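Long-range contacts in adhesion G-protein coupled receptor G6 (Danio rerio, PDB 6V55), which probably serves as a calcium-binding cell-adhesion receptor involved in myelination, with CUB, pentaxin-like and SEA domains and a GPCR proteolysis-site motif in its extracellular region: residues A[40-45]-A[108-114]; A[119-123]-A[310-315]; A[198-203]-A[224-228]. All coordinates share one frame; numbering follows the deposited sequence.

Interaction 1: residues A[40-45]-A[108-114]; sequences GFIVQI and ISYKQVA
Phe-41 brings ring atoms CD2 and CE2 to the end of the neighbouring strand: Ala-114 N stands 3.5 Å from Phe-41 CD2, in an oblique approach, while the carbonyl carbon of Val-113 lies at the ring edge, near its plane. At the next ring atom, Ala-114 CB packs 3.7 Å from Phe-41 CE2. With chi1 at -68° the ring lies beside its own backbone N, which brings CD2 and CE2 to the partner strand. The amide of Gln-44 is another flat group. Its side chain runs alongside Lys-111, both pointing the same way, and Gln-44 OE1 comes 4.0 Å from Lys-111 CD; Gln-44 also borders a glycan sugar that adjoins Thr-83 and Asn-85.

Between the strands the backbones pair antiparallel. Ile-42 and Val-113 form a hydrogen-bonded pair, with Ile-42 N to Val-113 O at 2.7 Å and Val-113 N to Ile-42 O at 2.9 Å, both nearly straight. Gln-44 N gives a third such bond to Lys-111 O, 3.0 Å long. In the non-hydrogen-bonded pair of Ile-45 and Tyr-110, Ile-45 CA makes a CA-H...O contact with Ser-109 O.

The two sheet faces differ in company. Ile-42 and Val-113 share theirs with Gln-44 and Lys-111, and the face is only partly covered. On the other, Val-43 and Ile-45 pack on Met-91, and Ile-45 CB meets Ile-108 CG2 at 3.9 Å; both isoleucines also touch Val-93. Since Met-91 and Val-93 belong to strand 90-96 of the second sheet, this is the interior of a two-sheet sandwich. Strands 41-51 and 105-114 are adjacent inner strands of one of its layers, as is characteristic of the jelly-roll beta sandwich of CUB domains.

Interaction 2: residues A[119-123]-A[310-315]; sequences NQKVT and STQTDS
Lys-121 lays its side chain across Asp-314 at about a right angle. From CB the chain passes to CG and bends there, chi2 82°, so that the methylenes run over the other segment: Lys-121 CD is 3.7 Å from Asp-314 CB, and CE keeps to the same carbon. At the tip Lys-121 NZ stays 3.6 Å from Asp-314 CB, but Asp-314 OD1 is 4.9 Å from it, so the attraction between the charges is probably modest. Lys-121 instead makes a cation-pi contact with the ring of Tyr-271.

The lysine's backbone contributes a firmer link. Gln-312 N donates to Lys-121 O at 3.1 Å, a bond of 167° at the hydrogen, although the donor is tilted 27° from the carbonyl plane. Weaker CA-H...O contacts flank it, Gln-120 CA to Gln-312 O and Val-122 CA to Ser-310 O; the latter oxygen also lies against both methyls of Val-122. A water joins the far end, donating to Asn-119 OD1 at 2.7 Å and weakly to Asp-314 O.

Strand 122-123 is one of the two outermost strands, within this chain, of a six-stranded antiparallel sheet of the pentaxin-like domain, where Val-122 pairs through its backbone with Ile-270 of strand 268-276. The irregular segment 310-315 runs roughly counter to 119-123, and Gln-312 reaches Phe-269 on that same neighbouring strand.

Interaction 3: residues A[198-203]-A[224-228]; sequences FLTSSD and VYFEG. Unlike the reference sequence in segment 198-203: Phe-198 (reference Leu). Unlike the reference sequence in segment 224-228: Glu-227 (reference Gly).
Apolar packing joins Phe-198 and Leu-199 to Val-224 and Phe-226. Val-224 CG2 sits 3.8 Å from Phe-198 CD2, at the edge of the phenyl ring and near its plane; this phenylalanine, which differs from the reference residue, is also stacked on Phe-231. Leu-199 meets the second ring at its edge as well, Leu-199 CB lying 3.5 Å from Phe-226 CD1, with the two side chains at about a right angle. The anti placement of CG relative to the backbone N, chi1 -163°, sends the Phe-226 ring out so that it reaches from Leu-199 at CD1 to Asp-203 at CZ. Leu-199 CD2 adds a looser touch on Val-224 CG1, and Leu-199 and Val-224 both rest on Leu-211 of strand 209-216.

Contact between a ring and a carboxylate forms a second kind. Asp-203 comes from the opposite direction toward CZ of Phe-226, in an oblique approach, its CG 3.5 Å from Phe-226 CZ, with the carboxylate and ring planes 56° apart. A backbone bond within the loop, Asp-203 N to Thr-200 O at 2.9 Å, closes a turn and probably helps bring the acid back to this ring.

Charge is the third element. Asp-203 OD2 and Glu-227 OE1 stand 3.3 Å apart, two acceptors with no hydrogen bond between them; Glu-227 likewise differs from the reference residue. Both oxygens form salt bridges to Lys-209 NZ, and Phe-226 also touches the side chain of Lys-209.

One cation shared by two carboxylates probably offsets much of the repulsion that their closeness would otherwise cause, and the short separation of the acids plausibly depends on it. The loop is thus held to the strand end by hydrocarbon packing at one end and by a lysine-centred charge cluster at the other, without any hydrogen bond passing directly between the two segments.

From the N terminus, interaction 1 closes first, pairing strands 41-51 and 105-114 around a loop of 62 residues within the CUB sandwich. The chain then passes almost directly into segment 119-123, so that interactions 1 and 2 come within about 5 Å at their nearest atoms without touching. Interaction 2 is the widest closure: it brings 310-315 back to segment 119-123 within the pentaxin-like region, across 186 residues. Interaction 3 is nested inside that span, about 22 Å from interaction 2, centre to centre. Both reach the same six-stranded sheet, interaction 2 at outermost strand 122-123 and interaction 3 at strand 221-226. None of the three loops cross.

Interaction 1: residues A[40-45]-A[108-114]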
loop_
_atom_site.group_PDB
_atom_site.type_symbol
_atom_site.label_atom_id
_atom_site.label_comp_id
_atom_site.label_asym_id
_atom_site.label_seq_id
_atom_site.Cartn_x
_atom_site.Cartn_y
_atom_site.Cartn_z
ATOM N N GLY A 40 18.741 15.883 -2.365
ATOM C CA GLY A 40 19.959 15.106 -2.189
ATOM C C GLY A 40 19.799 13.851 -1.355
ATOM O O GLY A 40 20.782 13.287 -0.862
ATOM N N PHE A 41 18.556 13.401 -1.188
ATOM C CA PHE A 41 18.237 12.306 -0.284
ATOM C C PHE A 41 17.426 11.253 -1.030
ATOM O O PHE A 41 16.806 11.534 -2.054
ATOM C CB PHE A 41 17.479 12.825 0.951
ATOM C CG PHE A 41 18.326 13.680 1.860
ATOM C CD1 PHE A 41 18.444 15.052 1.655
ATOM C CD2 PHE A 41 19.005 13.105 2.925
ATOM C CE1 PHE A 41 19.238 15.831 2.492
ATOM C CE2 PHE A 41 19.818 13.859 3.761
ATOM C CZ PHE A 41 19.929 15.228 3.553
ATOM N N ILE A 42 17.480 10.017 -0.542
ATOM C CA ILE A 42 16.591 8.961 -1.008
ATOM C C ILE A 42 15.766 8.472 0.184
ATOM O O ILE A 42 16.046 8.803 1.334
ATOM C CB ILE A 42 17.347 7.794 -1.681
ATOM C CG1 ILE A 42 18.269 7.081 -0.690
ATOM C CG2 ILE A 42 18.129 8.273 -2.875
ATOM C CD1 ILE A 42 18.698 5.703 -1.167
ATOM N N VAL A 43 14.728 7.688 -0.098
ATOM C CA VAL A 43 13.826 7.195 0.940
ATOM C C VAL A 43 14.037 5.693 1.107
ATOM O O VAL A 43 14.017 4.938 0.124
ATOM C CB VAL A 43 12.356 7.510 0.609
ATOM C CG1 VAL A 43 11.451 7.003 1.712
ATOM C CG2 VAL A 43 12.151 9.009 0.385
ATOM N N GLN A 44 14.250 5.263 2.346
ATOM C CA GLN A 44 14.333 3.853 2.693
ATOM C C GLN A 44 13.148 3.481 3.570
ATOM O O GLN A 44 12.954 4.082 4.634
ATOM C CB GLN A 44 15.624 3.573 3.439
ATOM C CG GLN A 44 15.875 2.123 3.612
ATOM C CD GLN A 44 17.012 1.852 4.557
ATOM O OE1 GLN A 44 17.099 2.436 5.643
ATOM N NE2 GLN A 44 17.931 0.999 4.123
ATOM N N ILE A 45 12.357 2.496 3.145
ATOM C CA ILE A 45 11.285 1.996 3.987
ATOM C C ILE A 45 11.705 0.657 4.563
ATOM O O ILE A 45 12.591 -0.029 4.055
ATOM C CB ILE A 45 9.924 1.868 3.268
ATOM C CG1 ILE A 45 9.950 0.730 2.243
ATOM C CG2 ILE A 45 9.496 3.187 2.646
ATOM C CD1 ILE A 45 8.585 0.431 1.644
ATOM N N ILE A 108 5.036 0.260 8.771
ATOM C CA ILE A 108 6.170 0.631 7.937
ATOM C C ILE A 108 6.881 1.822 8.573
ATOM O O ILE A 108 6.237 2.795 8.980
ATOM C CB ILE A 108 5.699 0.968 6.512
ATOM C CG1 ILE A 108 5.058 -0.255 5.852
ATOM C CG2 ILE A 108 6.824 1.521 5.648
ATOM C CD1 ILE A 108 4.491 0.067 4.475
ATOM N N SER A 109 8.202 1.737 8.684
ATOM C CA SER A 109 9.033 2.856 9.102
ATOM C C SER A 109 9.728 3.444 7.884
ATOM O O SER A 109 10.299 2.703 7.080
ATOM C CB SER A 109 10.080 2.400 10.111
ATOM O OG SER A 109 11.063 1.608 9.461
ATOM N N TYR A 110 9.692 4.769 7.752
ATOM C CA TYR A 110 10.396 5.445 6.675
ATOM C C TYR A 110 11.504 6.327 7.234
ATOM O O TYR A 110 11.454 6.784 8.378
ATOM C CB TYR A 110 9.449 6.277 5.810
ATOM C CG TYR A 110 8.736 7.434 6.482
ATOM C CD1 TYR A 110 7.553 7.221 7.184
ATOM C CD2 TYR A 110 9.208 8.748 6.356
ATOM C CE1 TYR A 110 6.873 8.264 7.775
ATOM C CE2 TYR A 110 8.525 9.811 6.947
ATOM C CZ TYR A 110 7.355 9.554 7.663
ATOM O OH TYR A 110 6.648 10.580 8.266
ATOM N N LYS A 111 12.500 6.577 6.389
ATOM C CA LYS A 111 13.763 7.174 6.799
ATOM C C LYS A 111 14.347 7.907 5.599
ATOM O O LYS A 111 14.404 7.340 4.501
ATOM C CB LYS A 111 14.714 6.077 7.292
ATOM C CG LYS A 111 15.786 6.495 8.263
ATOM C CD LYS A 111 17.013 5.591 8.105
ATOM C CE LYS A 111 17.474 4.981 9.433
ATOM N NZ LYS A 111 18.583 4.018 9.183
ATOM N N GLN A 112 14.738 9.171 5.796
ATOM C CA GLN A 112 15.457 9.937 4.779
ATOM C C GLN A 112 16.951 9.622 4.877
ATOM O O GLN A 112 17.582 9.859 5.916
ATOM C CB GLN A 112 15.219 11.433 4.948
ATOM C CG GLN A 112 13.805 11.874 4.674
ATOM C CD GLN A 112 13.692 13.389 4.508
ATOM O OE1 GLN A 112 14.703 14.099 4.491
ATOM N NE2 GLN A 112 12.457 13.887 4.363
ATOM N N VAL A 113 17.508 9.080 3.797
ATOM C CA VAL A 113 18.893 8.638 3.741
ATOM C C VAL A 113 19.592 9.451 2.664
ATOM O O VAL A 113 19.086 9.554 1.538
ATOM C CB VAL A 113 18.993 7.126 3.449
ATOM C CG1 VAL A 113 20.455 6.697 3.189
ATOM C CG2 VAL A 113 18.388 6.318 4.593
ATOM N N ALA A 114 20.730 10.055 3.019
ATOM C CA ALA A 114 21.531 10.765 2.032
ATOM C C ALA A 114 22.174 9.774 1.077
ATOM O O ALA A 114 22.547 8.667 1.479
ATOM C CB ALA A 114 22.589 11.621 2.726
#

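Interaction 2: residues A[119-123]-A[310-315]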
loop_
_atom_site.group_PDB
_atom_site.type_symbol
_atom_site.label_atom_id
_atom_site.label_comp_id
_atom_site.label_asym_id
_atom_site.label_seq_id
_atom_site.Cartn_x
_atom_site.Cartn_y
_atom_site.Cartn_z
ATOM N N ASN A 119 28.690 7.840 -4.707
ATOM C CA ASN A 119 27.865 8.027 -5.891
ATOM C C ASN A 119 27.918 9.461 -6.374
ATOM O O ASN A 119 27.029 9.889 -7.112
ATOM C CB ASN A 119 26.406 7.638 -5.611
ATOM C CG ASN A 119 26.196 6.137 -5.601
ATOM O OD1 ASN A 119 26.526 5.443 -6.579
ATOM N ND2 ASN A 119 25.661 5.620 -4.492
ATOM N N GLN A 120 28.903 10.236 -5.930
ATOM C CA GLN A 120 28.976 11.653 -6.262
ATOM C C GLN A 120 30.400 12.050 -6.640
ATOM O O GLN A 120 31.372 11.559 -6.065
ATOM C CB GLN A 120 28.488 12.530 -5.084
ATOM C CG GLN A 120 27.005 12.420 -4.763
ATOM C CD GLN A 120 26.669 12.986 -3.421
ATOM O OE1 GLN A 120 27.355 12.706 -2.443
ATOM N NE2 GLN A 120 25.597 13.776 -3.349
ATOM N N LYS A 121 30.512 12.945 -7.608
ATOM C CA LYS A 121 31.757 13.604 -7.971
ATOM C C LYS A 121 31.654 15.041 -7.467
ATOM O O LYS A 121 30.567 15.503 -7.110
ATOM C CB LYS A 121 31.983 13.533 -9.493
ATOM C CG LYS A 121 32.536 12.161 -10.001
ATOM C CD LYS A 121 31.444 11.068 -10.206
ATOM C CE LYS A 121 32.001 9.683 -10.599
ATOM N NZ LYS A 121 31.051 8.571 -10.251
ATOM N N VAL A 122 32.783 15.743 -7.364
ATOM C CA VAL A 122 32.805 17.033 -6.665
ATOM C C VAL A 122 33.515 18.080 -7.516
ATOM O O VAL A 122 34.682 17.900 -7.879
ATOM C CB VAL A 122 33.457 16.927 -5.269
ATOM C CG1 VAL A 122 33.738 18.290 -4.690
ATOM C CG2 VAL A 122 32.532 16.203 -4.291
ATOM N N THR A 123 32.823 19.184 -7.809
ATOM C CA THR A 123 33.440 20.304 -8.518
ATOM C C THR A 123 34.294 21.141 -7.559
ATOM O O THR A 123 33.800 21.595 -6.523
ATOM C CB THR A 123 32.354 21.160 -9.177
ATOM O OG1 THR A 123 31.644 20.371 -10.143
ATOM C CG2 THR A 123 32.959 22.389 -9.866
ATOM N N SER A 310 28.146 21.477 -4.961
ATOM C CA SER A 310 29.310 20.850 -5.575
ATOM C C SER A 310 29.238 19.322 -5.499
ATOM O O SER A 310 30.259 18.661 -5.309
ATOM C CB SER A 310 30.602 21.346 -4.924
ATOM O OG SER A 310 30.518 22.719 -4.576
ATOM N N THR A 311 28.045 18.719 -5.619
ATOM C CA THR A 311 27.928 17.267 -5.781
ATOM C C THR A 311 27.092 16.936 -7.010
ATOM O O THR A 311 25.963 17.416 -7.139
ATOM C CB THR A 311 27.295 16.562 -4.560
ATOM O OG1 THR A 311 25.879 16.825 -4.515
ATOM C CG2 THR A 311 27.970 16.939 -3.236
ATOM N N GLN A 312 27.629 16.080 -7.886
ATOM C CA GLN A 312 26.955 15.570 -9.071
ATOM C C GLN A 312 26.690 14.068 -8.913
ATOM O O GLN A 312 26.753 13.527 -7.818
ATOM C CB GLN A 312 27.785 15.880 -10.313
ATOM C CG GLN A 312 27.503 17.234 -10.918
ATOM C CD GLN A 312 28.041 17.340 -12.331
ATOM O OE1 GLN A 312 28.381 18.430 -12.798
ATOM N NE2 GLN A 312 28.141 16.200 -13.018
ATOM N N THR A 313 26.326 13.400 -10.007
ATOM C CA THR A 313 26.106 11.954 -10.020
ATOM C C THR A 313 26.576 11.456 -11.386
ATOM O O THR A 313 26.595 12.224 -12.359
ATOM C CB THR A 313 24.619 11.574 -9.748
ATOM O OG1 THR A 313 24.017 12.490 -8.818
ATOM C CG2 THR A 313 24.470 10.156 -9.172
ATOM N N ASP A 314 26.974 10.178 -11.449
ATOM C CA ASP A 314 27.591 9.588 -12.636
ATOM C C ASP A 314 27.610 8.071 -12.489
ATOM O O ASP A 314 27.699 7.549 -11.371
ATOM C CB ASP A 314 29.027 10.108 -12.826
ATOM C CG ASP A 314 29.508 10.051 -14.263
ATOM O OD1 ASP A 314 29.444 8.969 -14.889
ATOM O OD2 ASP A 314 29.974 11.103 -14.761
ATOM N N SER A 315 27.512 7.381 -13.635
ATOM C CA SER A 315 27.895 5.958 -13.820
ATOM C C SER A 315 27.177 4.906 -12.951
ATOM O O SER A 315 26.202 5.190 -12.253
ATOM C CB SER A 315 29.417 5.785 -13.619
ATOM O OG SER A 315 30.175 6.874 -14.133
HETATM O O HOH W 1 27.966 5.347 -8.895
#

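Interaction 3: residues A[198-203]-A[224-228]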
loop_
_atom_site.group_PDB
_atom_site.type_symbol
_atom_site.label_atom_id
_atom_site.label_comp_id
_atom_site.label_asym_id
_atom_site.label_seq_id
_atom_site.Cartn_x
_atom_site.Cartn_y
_atom_site.Cartn_z
ATOM N N PHE A 198 56.345 10.371 -13.710
ATOM C CA PHE A 198 55.361 9.298 -13.643
ATOM C C PHE A 198 53.942 9.759 -13.957
ATOM O O PHE A 198 53.062 8.903 -14.117
ATOM C CB PHE A 198 55.364 8.625 -12.254
ATOM C CG PHE A 198 56.745 8.327 -11.691
ATOM C CD1 PHE A 198 57.747 7.733 -12.466
ATOM C CD2 PHE A 198 57.019 8.595 -10.352
ATOM C CE1 PHE A 198 58.990 7.471 -11.929
ATOM C CE2 PHE A 198 58.265 8.315 -9.810
ATOM C CZ PHE A 198 59.241 7.759 -10.602
ATOM N N LEU A 199 53.710 11.074 -14.037
ATOM C CA LEU A 199 52.441 11.695 -14.414
ATOM C C LEU A 199 52.706 13.173 -14.666
ATOM O O LEU A 199 53.580 13.757 -14.028
ATOM C CB LEU A 199 51.360 11.571 -13.330
ATOM C CG LEU A 199 51.301 12.410 -12.052
ATOM C CD1 LEU A 199 50.622 13.787 -12.246
ATOM C CD2 LEU A 199 50.637 11.611 -10.968
ATOM N N THR A 200 51.921 13.791 -15.555
ATOM C CA THR A 200 51.907 15.255 -15.641
ATOM C C THR A 200 50.547 15.735 -16.138
ATOM O O THR A 200 49.639 14.939 -16.419
ATOM C CB THR A 200 52.997 15.817 -16.555
ATOM O OG1 THR A 200 52.887 17.248 -16.573
ATOM C CG2 THR A 200 52.803 15.278 -17.974
ATOM N N SER A 201 50.430 17.072 -16.287
ATOM C CA SER A 201 49.192 17.803 -16.571
ATOM C C SER A 201 48.663 17.593 -17.987
ATOM O O SER A 201 47.642 18.193 -18.329
ATOM C CB SER A 201 49.382 19.312 -16.391
ATOM O OG SER A 201 50.248 19.658 -15.340
ATOM N N SER A 202 49.348 16.824 -18.845
ATOM C CA SER A 202 48.747 16.356 -20.089
ATOM C C SER A 202 47.713 15.275 -19.825
ATOM O O SER A 202 46.882 15.008 -20.698
ATOM C CB SER A 202 49.818 15.819 -21.046
ATOM O OG SER A 202 50.890 16.733 -21.212
ATOM N N ASP A 203 47.764 14.647 -18.654
ATOM C CA ASP A 203 46.707 13.756 -18.185
ATOM C C ASP A 203 45.737 14.452 -17.214
ATOM O O ASP A 203 45.413 13.899 -16.162
ATOM C CB ASP A 203 47.340 12.517 -17.557
ATOM C CG ASP A 203 46.519 11.249 -17.797
ATOM O OD1 ASP A 203 45.301 11.254 -17.505
ATOM O OD2 ASP A 203 47.101 10.245 -18.277
ATOM N N VAL A 224 54.125 6.324 -6.649
ATOM C CA VAL A 224 53.040 6.766 -7.526
ATOM C C VAL A 224 52.397 5.519 -8.126
ATOM O O VAL A 224 53.100 4.659 -8.673
ATOM C CB VAL A 224 53.538 7.709 -8.640
ATOM C CG1 VAL A 224 52.419 8.050 -9.605
ATOM C CG2 VAL A 224 54.077 8.996 -8.058
ATOM N N TYR A 225 51.076 5.409 -8.006
ATOM C CA TYR A 225 50.304 4.399 -8.718
ATOM C C TYR A 225 49.393 5.102 -9.724
ATOM O O TYR A 225 48.532 5.901 -9.337
ATOM C CB TYR A 225 49.515 3.541 -7.732
ATOM C CG TYR A 225 49.070 2.203 -8.261
ATOM C CD1 TYR A 225 47.910 2.094 -9.039
ATOM C CD2 TYR A 225 49.796 1.043 -7.972
ATOM C CE1 TYR A 225 47.488 0.872 -9.529
ATOM C CE2 TYR A 225 49.380 -0.194 -8.449
ATOM C CZ TYR A 225 48.223 -0.269 -9.229
ATOM O OH TYR A 225 47.790 -1.480 -9.721
ATOM N N PHE A 226 49.591 4.799 -11.012
ATOM C CA PHE A 226 48.868 5.411 -12.122
ATOM C C PHE A 226 48.951 4.450 -13.301
ATOM O O PHE A 226 50.051 4.000 -13.645
ATOM C CB PHE A 226 49.486 6.755 -12.492
ATOM C CG PHE A 226 48.618 7.657 -13.341
ATOM C CD1 PHE A 226 49.143 8.854 -13.755
ATOM C CD2 PHE A 226 47.294 7.372 -13.700
ATOM C CE1 PHE A 226 48.431 9.752 -14.517
ATOM C CE2 PHE A 226 46.543 8.265 -14.459
ATOM C CZ PHE A 226 47.137 9.487 -14.875
ATOM N N GLU A 227 47.785 4.159 -13.903
ATOM C CA GLU A 227 47.627 3.335 -15.106
ATOM C C GLU A 227 48.182 1.917 -14.918
ATOM O O GLU A 227 48.821 1.370 -15.818
ATOM C CB GLU A 227 48.241 4.028 -16.331
ATOM C CG GLU A 227 47.354 5.162 -16.870
ATOM C CD GLU A 227 47.898 5.822 -18.134
ATOM O OE1 GLU A 227 47.463 6.959 -18.450
ATOM O OE2 GLU A 227 48.761 5.203 -18.802
ATOM N N GLY A 228 47.945 1.316 -13.741
ATOM C CA GLY A 228 48.309 -0.069 -13.479
ATOM C C GLY A 228 49.739 -0.303 -13.041
ATOM O O GLY A 228 50.042 -1.387 -12.513
#